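Side-chain contacts in endoglycosidase (Bacteroides thetaiotaomicron, PDB 6Q64), which probably hydrolyses glycosidic bonds of complex N-glycans, as a glycoside hydrolase of family 18: residues N341-P344 with Y345-L348; A60-R63 with E64-T68; S300-P303 with E304-S307; Q214-I217 with E218-A222. The protein carries 1 engineered substitution. All coordinates share one frame; numbering follows the deposited sequence.

Contact 1 (N341-P344 with Y345-L348); sequences NDPP and YKWL
A type II beta turn from Pro343 to Lys346 leads the chain into helix 346-358, the last helix of the TIM barrel, with Tyr345 at the N-cap position and a cis peptide bond just ahead of Pro343. The side chain that ties the turn together is Lys346. Its CB sits 3.2 Å from Pro343 O and 3.8 Å from Asn341 CB. CG is anti to the backbone N (chi1 -179°) and the chain runs on fully extended, carrying CD to 3.6 Å from Asp342 O and over one face of the Trp347 ring, toward its rim. The ring of Pro343 meets this chain crosswise, CD to CG at 4.0 Å. Further along, the amide of Asn341 stands almost perpendicular to the indole, its ND2 3.6 Å from Trp347 CD1. That ND2 is spent on Trp290 O and Asp338 OD1, and the Asp338 carboxylate also takes the backbone N-H groups of Trp347 and Leu348. Cutting Lys346 back to an alanine would take away the methylenes packed against the Asp342 carbonyl and the indole face, and is likely to leave a gap there. The lysine thus acts here through its methylenes, while the polar grip on the helix start comes from Asp338.

Contact 2 (A60-R63 with E64-T68); sequences AQIR and EYRKT
Tyr65 N gives its hydrogen to Gln61 O at 2.9 Å, in a nearly straight bond (168°), and the ladder goes on either way with Glu64 N to Ala60 O at 3.0 Å and Arg66 N to Ile62 O at 3.1 Å. One turn apart on this ladder, Ile62 meets Arg66. Chi1 of -63° puts the CG2 branch of Ile62 opposite the backbone N, and that methyl lies over one face of the guanidinium, 3.6 Å from Arg66 NH1. The arginine is bent at chi2 and chi3 to get there, and Asp99 and the Asp96 carbonyl hold its nitrogens, which probably fixes the flat group against the methyl. One turn back, Arg63 takes its own charge off to Glu48 and its NE to Val124 O. Glu64 and Lys67 close a salt bridge on the surface, NZ to OE1 at 2.7 Å; the bent lysine also lays CG 3.7 Å from Arg63 O. Thr68 OG1 donates to a lone pair of Tyr65 O at 2.7 Å, in the carbonyl plane. The i to i+4 bonds, with Lys67 N bonded to Glu64 O three residues back, belong to the C-terminal part of helix 53-65, which precedes strand 72-76, the first strand of the TIM barrel.

Contact 3 (S300-P303 with E304-S307); sequences SVRP and ELNS
The backbone turns over at Pro303, in the loop between helices 286-289 and 311-317 of the TIM barrel: Asn306 N bonds to Pro303 O at 2.8 Å and Leu305 N more weakly to Arg302 O, and residues 304-306 have helical torsions without the regular bonds of a helix. Just before it lies an ST turn, in which Ser300 OG accepts from Arg302 N at 3.0 Å; the same hydroxyl is bonded to Asp315. Asn306 clamps the two halves of this loop together, its amide gripping both backbone polar groups of one residue. OD1 takes the hydrogen of Ser300 N at 2.8 Å, on a lone pair in the carbonyl plane, and ND2 returns one to Ser300 O at 3.1 Å in a nearly straight bond (170°). Asn311 ND2 adds a second donor to OD1. With an alanine here the N-H and carbonyl of Ser300 would probably lose these mates, and the two halves of the loop would be held less firmly. Next to this pair of bonds, Leu305 CD2 packs 3.6 Å from Ser300 OG and against Arg302 CB. Arg302 and Glu304 run side by side, yet their charged ends go to different partners: Asp320 and Thr318 O for the arginine, Tyr359 OH for the glutamate. Glu304 CG lies between its backbone N and carbonyl carbon (chi1 74°), and with a further bend at chi2 OE2 comes 3.4 Å from Pro303 CD.

Contact 4 (Q214-I217 with E218-A222); sequences QVFI and ETLSA
Gln214 and Glu218 stand one turn apart on helix 211-224, one of the helices wrapped round the TIM barrel between strands 184-189 and 230-235. The backbone is regular alpha-helix: Glu218 N bonds to Gln214 O, Leu220 N to Phe216 O and Ser221 N to Ile217 O, the last at 3.0 Å and almost straight (174°). One sound side-chain hydrogen bond is laid on this ladder. Gln214 NE2 donates to Glu218 OE2 at 2.8 Å; the acceptor lies in the amide plane, but the bond reaches the carboxylate on its anti side, the two planes being 70° apart. With OE1 of the same glutamine bonded to Thr244 OG1, both ends of the amide are used, which probably fixes its rotation. Thr219 OG1 turns back to Val215 O, which also accepts from Thr219 N; the modelled OG1 distance is so short that its value is doubtful. Apolar packing adds to this. Ile217 and Leu220 rest on Leu231 of strand 230-235, and Phe216 touches Val166 of helix 162-179. Within the helix the link is a CH-pi contact, Leu220 CD1 over one face of the Phe216 ring, 4.0 Å from its centroid and closest to CE2 at 3.8 Å.

From the N terminus, contact 2 comes first, on helix 53-65 ahead of the first barrel strand, followed by contact 4 on helix 211-224, contact 3 in the loop between helices 286-289 and 311-317, and contact 1 at the start of helix 346-358. Each joins neighbouring segments of one continuous run, so none closes a long loop, and they follow in series without nesting or crossing. The nearest atoms of contacts 1 and 3 are about 9 Å apart, those of contacts 1 and 2 about 10 Å. Contact 4 lies on the opposite side of the chain's centre from contacts 1 and 3. All four lie on helices and a loop of one TIM barrel.

Contact 1 (N341-P344 with Y345-L348)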
loop_
_atom_site.group_PDB
_atom_site.type_symbol
_atom_site.label_atom_id
_atom_site.label_comp_id
_atom_site.label_asym_id
_atom_site.label_seq_id
_atom_site.Cartn_x
_atom_site.Cartn_y
_atom_site.Cartn_z
ATOM N N ASN A 341 -4.320 -0.343 -21.149
ATOM C CA ASN A 341 -3.373 0.537 -21.889
ATOM C C ASN A 341 -2.546 -0.308 -22.874
ATOM O O ASN A 341 -2.518 -1.535 -22.755
ATOM C CB ASN A 341 -2.426 1.316 -20.954
ATOM C CG ASN A 341 -2.959 2.661 -20.510
ATOM O OD1 ASN A 341 -3.317 3.463 -21.357
ATOM N ND2 ASN A 341 -2.977 2.921 -19.207
ATOM N N ASP A 342 -1.793 0.373 -23.734
ATOM C CA ASP A 342 -0.849 -0.248 -24.685
ATOM C C ASP A 342 0.526 0.347 -24.415
ATOM O O ASP A 342 0.793 1.523 -24.750
ATOM C CB ASP A 342 -1.317 -0.068 -26.134
ATOM C CG ASP A 342 -0.268 -0.444 -27.172
ATOM O OD1 ASP A 342 0.694 -1.208 -26.833
ATOM O OD2 ASP A 342 -0.387 0.076 -28.304
ATOM N N PRO A 343 1.440 -0.468 -23.846
ATOM C CA PRO A 343 1.122 -1.816 -23.379
ATOM C C PRO A 343 0.291 -1.855 -22.120
ATOM O O PRO A 343 0.212 -0.847 -21.443
ATOM C CB PRO A 343 2.459 -2.402 -22.909
ATOM C CG PRO A 343 3.376 -1.203 -22.730
ATOM C CD PRO A 343 2.865 -0.147 -23.690
ATOM N N PRO A 344 -0.211 -3.029 -21.680
ATOM C CA PRO A 344 -0.885 -3.133 -20.389
ATOM C C PRO A 344 0.093 -2.805 -19.256
ATOM O O PRO A 344 1.234 -3.283 -19.341
ATOM C CB PRO A 344 -1.379 -4.587 -20.301
ATOM C CG PRO A 344 -0.558 -5.345 -21.321
ATOM C CD PRO A 344 -0.151 -4.328 -22.366
ATOM N N TYR A 345 -0.400 -2.049 -18.256
ATOM C CA TYR A 345 0.342 -1.460 -17.099
ATOM C C TYR A 345 1.449 -0.510 -17.609
ATOM O O TYR A 345 2.563 -0.411 -17.037
ATOM C CB TYR A 345 0.844 -2.548 -16.145
ATOM C CG TYR A 345 -0.196 -3.028 -15.168
ATOM C CD1 TYR A 345 -0.551 -2.271 -14.069
ATOM C CD2 TYR A 345 -0.855 -4.227 -15.355
ATOM C CE1 TYR A 345 -1.526 -2.696 -13.179
ATOM C CE2 TYR A 345 -1.822 -4.678 -14.475
ATOM C CZ TYR A 345 -2.158 -3.905 -13.383
ATOM O OH TYR A 345 -3.105 -4.335 -12.509
ATOM N N LYS A 346 1.108 0.226 -18.661
ATOM C CA LYS A 346 2.044 1.102 -19.399
ATOM C C LYS A 346 2.777 1.970 -18.380
ATOM O O LYS A 346 4.026 1.965 -18.363
ATOM C CB LYS A 346 1.264 1.967 -20.397
ATOM C CG LYS A 346 2.104 2.903 -21.252
ATOM C CD LYS A 346 1.258 3.832 -22.052
ATOM C CE LYS A 346 2.042 4.789 -22.928
ATOM N NZ LYS A 346 1.144 5.848 -23.482
ATOM N N TRP A 347 1.995 2.698 -17.587
ATOM C CA TRP A 347 2.478 3.859 -16.807
ATOM C C TRP A 347 3.243 3.351 -15.593
ATOM O O TRP A 347 4.409 3.717 -15.413
ATOM C CB TRP A 347 1.301 4.744 -16.430
ATOM C CG TRP A 347 0.727 5.404 -17.640
ATOM C CD1 TRP A 347 -0.543 5.298 -18.112
ATOM C CD2 TRP A 347 1.416 6.266 -18.553
ATOM N NE1 TRP A 347 -0.710 6.073 -19.227
ATOM C CE2 TRP A 347 0.481 6.663 -19.533
ATOM C CE3 TRP A 347 2.716 6.781 -18.610
ATOM C CZ2 TRP A 347 0.816 7.518 -20.578
ATOM C CZ3 TRP A 347 3.055 7.621 -19.647
ATOM C CH2 TRP A 347 2.118 7.961 -20.632
ATOM N N LEU A 348 2.636 2.460 -14.824
ATOM C CA LEU A 348 3.363 1.851 -13.692
ATOM C C LEU A 348 4.708 1.261 -14.170
ATOM O O LEU A 348 5.728 1.541 -13.530
ATOM C CB LEU A 348 2.462 0.821 -13.013
ATOM C CG LEU A 348 2.986 0.311 -11.674
ATOM C CD1 LEU A 348 3.180 1.454 -10.676
ATOM C CD2 LEU A 348 2.054 -0.751 -11.101
#

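Contact 2 (A60-R63 with E64-T68)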
loop_
_atom_site.group_PDB
_atom_site.type_symbol
_atom_site.label_atom_id
_atom_site.label_comp_id
_atom_site.label_asym_id
_atom_site.label_seq_id
_atom_site.Cartn_x
_atom_site.Cartn_y
_atom_site.Cartn_z
ATOM N N ALA A 60 13.637 -16.144 -8.767
ATOM C CA ALA A 60 14.587 -16.136 -7.629
ATOM C C ALA A 60 15.295 -14.775 -7.594
ATOM O O ALA A 60 15.410 -14.202 -6.493
ATOM C CB ALA A 60 15.568 -17.273 -7.739
ATOM N N GLN A 61 15.714 -14.260 -8.750
ATOM C CA GLN A 61 16.319 -12.915 -8.854
ATOM C C GLN A 61 15.254 -11.870 -8.534
ATOM O O GLN A 61 15.611 -10.835 -7.948
ATOM C CB GLN A 61 16.849 -12.623 -10.243
ATOM C CG GLN A 61 17.553 -13.815 -10.837
ATOM C CD GLN A 61 19.043 -13.654 -10.796
ATOM O OE1 GLN A 61 19.588 -13.143 -9.819
ATOM N NE2 GLN A 61 19.690 -14.089 -11.875
ATOM N N ILE A 62 14.003 -12.104 -8.916
ATOM C CA ILE A 62 12.932 -11.115 -8.620
ATOM C C ILE A 62 12.794 -11.058 -7.104
ATOM O O ILE A 62 12.767 -9.954 -6.568
ATOM C CB ILE A 62 11.603 -11.437 -9.327
ATOM C CG1 ILE A 62 11.770 -11.381 -10.844
ATOM C CG2 ILE A 62 10.500 -10.487 -8.882
ATOM C CD1 ILE A 62 12.388 -10.098 -11.330
ATOM N N ARG A 63 12.742 -12.224 -6.467
ATOM C CA ARG A 63 12.610 -12.366 -5.000
ATOM C C ARG A 63 13.795 -11.668 -4.309
ATOM O O ARG A 63 13.534 -11.036 -3.263
ATOM C CB ARG A 63 12.470 -13.843 -4.628
ATOM C CG ARG A 63 11.038 -14.285 -4.362
ATOM C CD ARG A 63 10.976 -15.721 -3.831
ATOM N NE ARG A 63 10.800 -16.665 -4.933
ATOM C CZ ARG A 63 11.703 -17.526 -5.380
ATOM N NH1 ARG A 63 12.871 -17.667 -4.784
ATOM N NH2 ARG A 63 11.408 -18.281 -6.422
ATOM N N GLU A 64 15.015 -11.774 -4.864
ATOM C CA GLU A 64 16.238 -11.090 -4.356
ATOM C C GLU A 64 16.042 -9.573 -4.449
ATOM O O GLU A 64 16.072 -8.892 -3.420
ATOM C CB GLU A 64 17.498 -11.534 -5.107
ATOM C CG GLU A 64 18.093 -12.850 -4.603
ATOM C CD GLU A 64 18.736 -12.851 -3.208
ATOM O OE1 GLU A 64 18.002 -12.793 -2.173
ATOM O OE2 GLU A 64 19.987 -12.933 -3.146
ATOM N N TYR A 65 15.842 -9.068 -5.650
ATOM C CA TYR A 65 15.544 -7.646 -5.962
ATOM C C TYR A 65 14.644 -6.990 -4.901
ATOM O O TYR A 65 14.842 -5.840 -4.478
ATOM C CB TYR A 65 14.814 -7.592 -7.305
ATOM C CG TYR A 65 14.449 -6.208 -7.746
ATOM C CD1 TYR A 65 15.448 -5.321 -8.114
ATOM C CD2 TYR A 65 13.127 -5.789 -7.783
ATOM C CE1 TYR A 65 15.153 -4.030 -8.509
ATOM C CE2 TYR A 65 12.811 -4.495 -8.171
ATOM C CZ TYR A 65 13.829 -3.626 -8.557
ATOM O OH TYR A 65 13.560 -2.354 -8.985
ATOM N N ARG A 66 13.582 -7.689 -4.548
ATOM C CA ARG A 66 12.487 -7.206 -3.669
ATOM C C ARG A 66 13.114 -6.685 -2.363
ATOM O O ARG A 66 12.523 -5.833 -1.700
ATOM C CB ARG A 66 11.571 -8.421 -3.445
ATOM C CG ARG A 66 10.106 -8.141 -3.146
ATOM C CD ARG A 66 9.220 -8.670 -4.258
ATOM N NE ARG A 66 9.123 -7.678 -5.303
ATOM C CZ ARG A 66 8.538 -7.837 -6.471
ATOM N NH1 ARG A 66 7.980 -8.991 -6.815
ATOM N NH2 ARG A 66 8.528 -6.803 -7.292
ATOM N N LYS A 67 14.265 -7.249 -2.001
ATOM C CA LYS A 67 14.923 -7.139 -0.680
ATOM C C LYS A 67 16.054 -6.110 -0.787
ATOM O O LYS A 67 16.456 -5.581 0.227
ATOM C CB LYS A 67 15.417 -8.528 -0.257
ATOM C CG LYS A 67 14.312 -9.545 0.029
ATOM C CD LYS A 67 14.767 -10.870 0.667
ATOM C CE LYS A 67 16.037 -11.482 0.092
ATOM N NZ LYS A 67 15.767 -12.698 -0.717
ATOM N N THR A 68 16.558 -5.849 -1.986
ATOM C CA THR A 68 17.449 -4.700 -2.254
ATOM C C THR A 68 16.621 -3.436 -2.062
ATOM O O THR A 68 15.397 -3.523 -1.993
ATOM C CB THR A 68 18.059 -4.761 -3.656
ATOM O OG1 THR A 68 17.042 -4.345 -4.580
ATOM C CG2 THR A 68 18.625 -6.126 -3.973
#

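Contact 3 (S300-P303 with E304-S307)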
loop_
_atom_site.group_PDB
_atom_site.type_symbol
_atom_site.label_atom_id
_atom_site.label_comp_id
_atom_site.label_asym_id
_atom_site.label_seq_id
_atom_site.Cartn_x
_atom_site.Cartn_y
_atom_site.Cartn_z
ATOM N N SER A 300 7.155 19.083 -13.926
ATOM C CA SER A 300 8.258 18.359 -13.251
ATOM C C SER A 300 9.440 19.304 -13.122
ATOM O O SER A 300 9.608 20.171 -13.976
ATOM C CB SER A 300 8.681 17.105 -13.991
ATOM O OG SER A 300 9.763 16.453 -13.334
ATOM N N VAL A 301 10.271 19.012 -12.139
ATOM C CA VAL A 301 11.563 19.698 -11.850
ATOM C C VAL A 301 12.617 19.159 -12.832
ATOM O O VAL A 301 13.777 19.594 -12.819
ATOM C CB VAL A 301 11.889 19.460 -10.359
ATOM C CG1 VAL A 301 12.585 18.125 -10.146
ATOM C CG2 VAL A 301 12.648 20.613 -9.757
ATOM N N ARG A 302 12.220 18.172 -13.624
ATOM C CA ARG A 302 13.048 17.616 -14.719
ATOM C C ARG A 302 12.461 18.136 -16.020
ATOM O O ARG A 302 11.385 17.727 -16.427
ATOM C CB ARG A 302 13.057 16.094 -14.624
ATOM C CG ARG A 302 13.380 15.574 -13.234
ATOM C CD ARG A 302 13.957 14.203 -13.364
ATOM N NE ARG A 302 14.281 13.522 -12.122
ATOM C CZ ARG A 302 15.519 13.304 -11.666
ATOM N NH1 ARG A 302 16.580 13.746 -12.311
ATOM N NH2 ARG A 302 15.693 12.594 -10.572
ATOM N N PRO A 303 13.099 19.120 -16.673
ATOM C CA PRO A 303 12.473 19.747 -17.833
ATOM C C PRO A 303 12.157 18.675 -18.886
ATOM O O PRO A 303 11.069 18.674 -19.378
ATOM C CB PRO A 303 13.503 20.794 -18.279
ATOM C CG PRO A 303 14.819 20.339 -17.647
ATOM C CD PRO A 303 14.433 19.654 -16.357
ATOM N N GLU A 304 13.068 17.732 -19.126
ATOM C CA GLU A 304 12.916 16.716 -20.200
ATOM C C GLU A 304 11.646 15.872 -19.991
ATOM O O GLU A 304 11.048 15.466 -20.981
ATOM C CB GLU A 304 14.190 15.881 -20.338
ATOM C CG GLU A 304 14.421 14.884 -19.243
ATOM C CD GLU A 304 15.145 15.434 -18.025
ATOM O OE1 GLU A 304 15.554 14.587 -17.225
ATOM O OE2 GLU A 304 15.281 16.703 -17.857
ATOM N N LEU A 305 11.197 15.666 -18.760
ATOM C CA LEU A 305 9.915 14.966 -18.476
ATOM C C LEU A 305 8.696 15.766 -18.971
ATOM O O LEU A 305 7.637 15.155 -19.064
ATOM C CB LEU A 305 9.788 14.723 -16.969
ATOM C CG LEU A 305 10.122 13.318 -16.489
ATOM C CD1 LEU A 305 11.448 12.824 -17.050
ATOM C CD2 LEU A 305 10.134 13.273 -14.967
ATOM N N ASN A 306 8.788 17.078 -19.223
ATOM C CA ASN A 306 7.579 17.914 -19.493
ATOM C C ASN A 306 7.219 17.918 -20.996
ATOM O O ASN A 306 6.136 18.402 -21.346
ATOM C CB ASN A 306 7.729 19.339 -18.937
ATOM C CG ASN A 306 7.965 19.374 -17.442
ATOM O OD1 ASN A 306 7.344 18.630 -16.672
ATOM N ND2 ASN A 306 8.859 20.253 -17.028
ATOM N N SER A 307 8.086 17.392 -21.855
ATOM C CA SER A 307 7.815 17.185 -23.301
ATOM C C SER A 307 7.058 15.872 -23.547
ATOM O O SER A 307 6.707 15.593 -24.690
ATOM C CB SER A 307 9.113 17.208 -24.054
ATOM O OG SER A 307 9.960 16.163 -23.592
#

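Contact 4 (Q214-I217 with E218-A222)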
loop_
_atom_site.group_PDB
_atom_site.type_symbol
_atom_site.label_atom_id
_atom_site.label_comp_id
_atom_site.label_asym_id
_atom_site.label_seq_id
_atom_site.Cartn_x
_atom_site.Cartn_y
_atom_site.Cartn_z
ATOM N N GLN A 214 -2.862 5.150 19.357
ATOM C CA GLN A 214 -1.511 4.713 19.654
ATOM C C GLN A 214 -1.524 3.230 20.036
ATOM O O GLN A 214 -0.637 2.485 19.569
ATOM C CB GLN A 214 -0.910 5.576 20.768
ATOM C CG GLN A 214 0.369 5.022 21.391
ATOM C CD GLN A 214 1.591 5.187 20.497
ATOM O OE1 GLN A 214 1.686 6.119 19.689
ATOM N NE2 GLN A 214 2.533 4.277 20.659
ATOM N N VAL A 215 -2.453 2.798 20.880
ATOM C CA VAL A 215 -2.428 1.375 21.351
ATOM C C VAL A 215 -3.094 0.508 20.263
ATOM O O VAL A 215 -2.841 -0.726 20.210
ATOM C CB VAL A 215 -2.993 1.195 22.780
ATOM C CG1 VAL A 215 -4.448 1.602 22.887
ATOM C CG2 VAL A 215 -2.774 -0.221 23.311
ATOM N N PHE A 216 -3.821 1.158 19.352
ATOM C CA PHE A 216 -4.337 0.529 18.115
ATOM C C PHE A 216 -3.146 -0.003 17.316
ATOM O O PHE A 216 -2.929 -1.233 17.198
ATOM C CB PHE A 216 -5.176 1.535 17.330
ATOM C CG PHE A 216 -5.768 0.942 16.082
ATOM C CD1 PHE A 216 -6.616 -0.152 16.166
ATOM C CD2 PHE A 216 -5.444 1.443 14.825
ATOM C CE1 PHE A 216 -7.155 -0.717 15.020
ATOM C CE2 PHE A 216 -5.979 0.872 13.680
ATOM C CZ PHE A 216 -6.838 -0.204 13.783
ATOM N N ILE A 217 -2.352 0.940 16.827
ATOM C CA ILE A 217 -1.104 0.699 16.051
ATOM C C ILE A 217 -0.146 -0.158 16.873
ATOM O O ILE A 217 0.524 -0.989 16.288
ATOM C CB ILE A 217 -0.465 2.048 15.702
ATOM C CG1 ILE A 217 -1.336 2.840 14.731
ATOM C CG2 ILE A 217 0.943 1.863 15.184
ATOM C CD1 ILE A 217 -0.904 4.264 14.600
ATOM N N GLU A 218 -0.061 0.077 18.177
ATOM C CA GLU A 218 0.843 -0.691 19.068
ATOM C C GLU A 218 0.464 -2.177 18.991
ATOM O O GLU A 218 1.399 -3.004 18.907
ATOM C CB GLU A 218 0.770 -0.148 20.496
ATOM C CG GLU A 218 2.026 0.546 20.979
ATOM C CD GLU A 218 1.898 1.093 22.394
ATOM O OE1 GLU A 218 1.347 0.372 23.268
ATOM O OE2 GLU A 218 2.309 2.252 22.620
ATOM N N THR A 219 -0.845 -2.487 18.995
ATOM C CA THR A 219 -1.390 -3.875 19.042
ATOM C C THR A 219 -1.212 -4.577 17.694
ATOM O O THR A 219 -0.868 -5.762 17.701
ATOM C CB THR A 219 -2.881 -3.947 19.382
ATOM O OG1 THR A 219 -3.177 -3.165 20.543
ATOM C CG2 THR A 219 -3.318 -5.378 19.616
ATOM N N LEU A 220 -1.441 -3.879 16.585
ATOM C CA LEU A 220 -1.118 -4.402 15.231
ATOM C C LEU A 220 0.386 -4.688 15.124
ATOM O O LEU A 220 0.705 -5.823 14.788
ATOM C CB LEU A 220 -1.591 -3.411 14.174
ATOM C CG LEU A 220 -3.098 -3.184 14.140
ATOM C CD1 LEU A 220 -3.473 -2.009 13.249
ATOM C CD2 LEU A 220 -3.804 -4.444 13.674
ATOM N N SER A 221 1.288 -3.750 15.445
ATOM C CA SER A 221 2.751 -4.019 15.374
ATOM C C SER A 221 3.102 -5.233 16.235
ATOM O O SER A 221 3.809 -6.116 15.727
ATOM C CB SER A 221 3.635 -2.838 15.720
ATOM O OG SER A 221 4.287 -2.355 14.541
ATOM N N ALA A 222 2.615 -5.301 17.474
ATOM C CA ALA A 222 3.053 -6.332 18.447
ATOM C C ALA A 222 2.842 -7.686 17.791
ATOM O O ALA A 222 3.660 -8.606 17.993
ATOM C CB ALA A 222 2.284 -6.234 19.747
#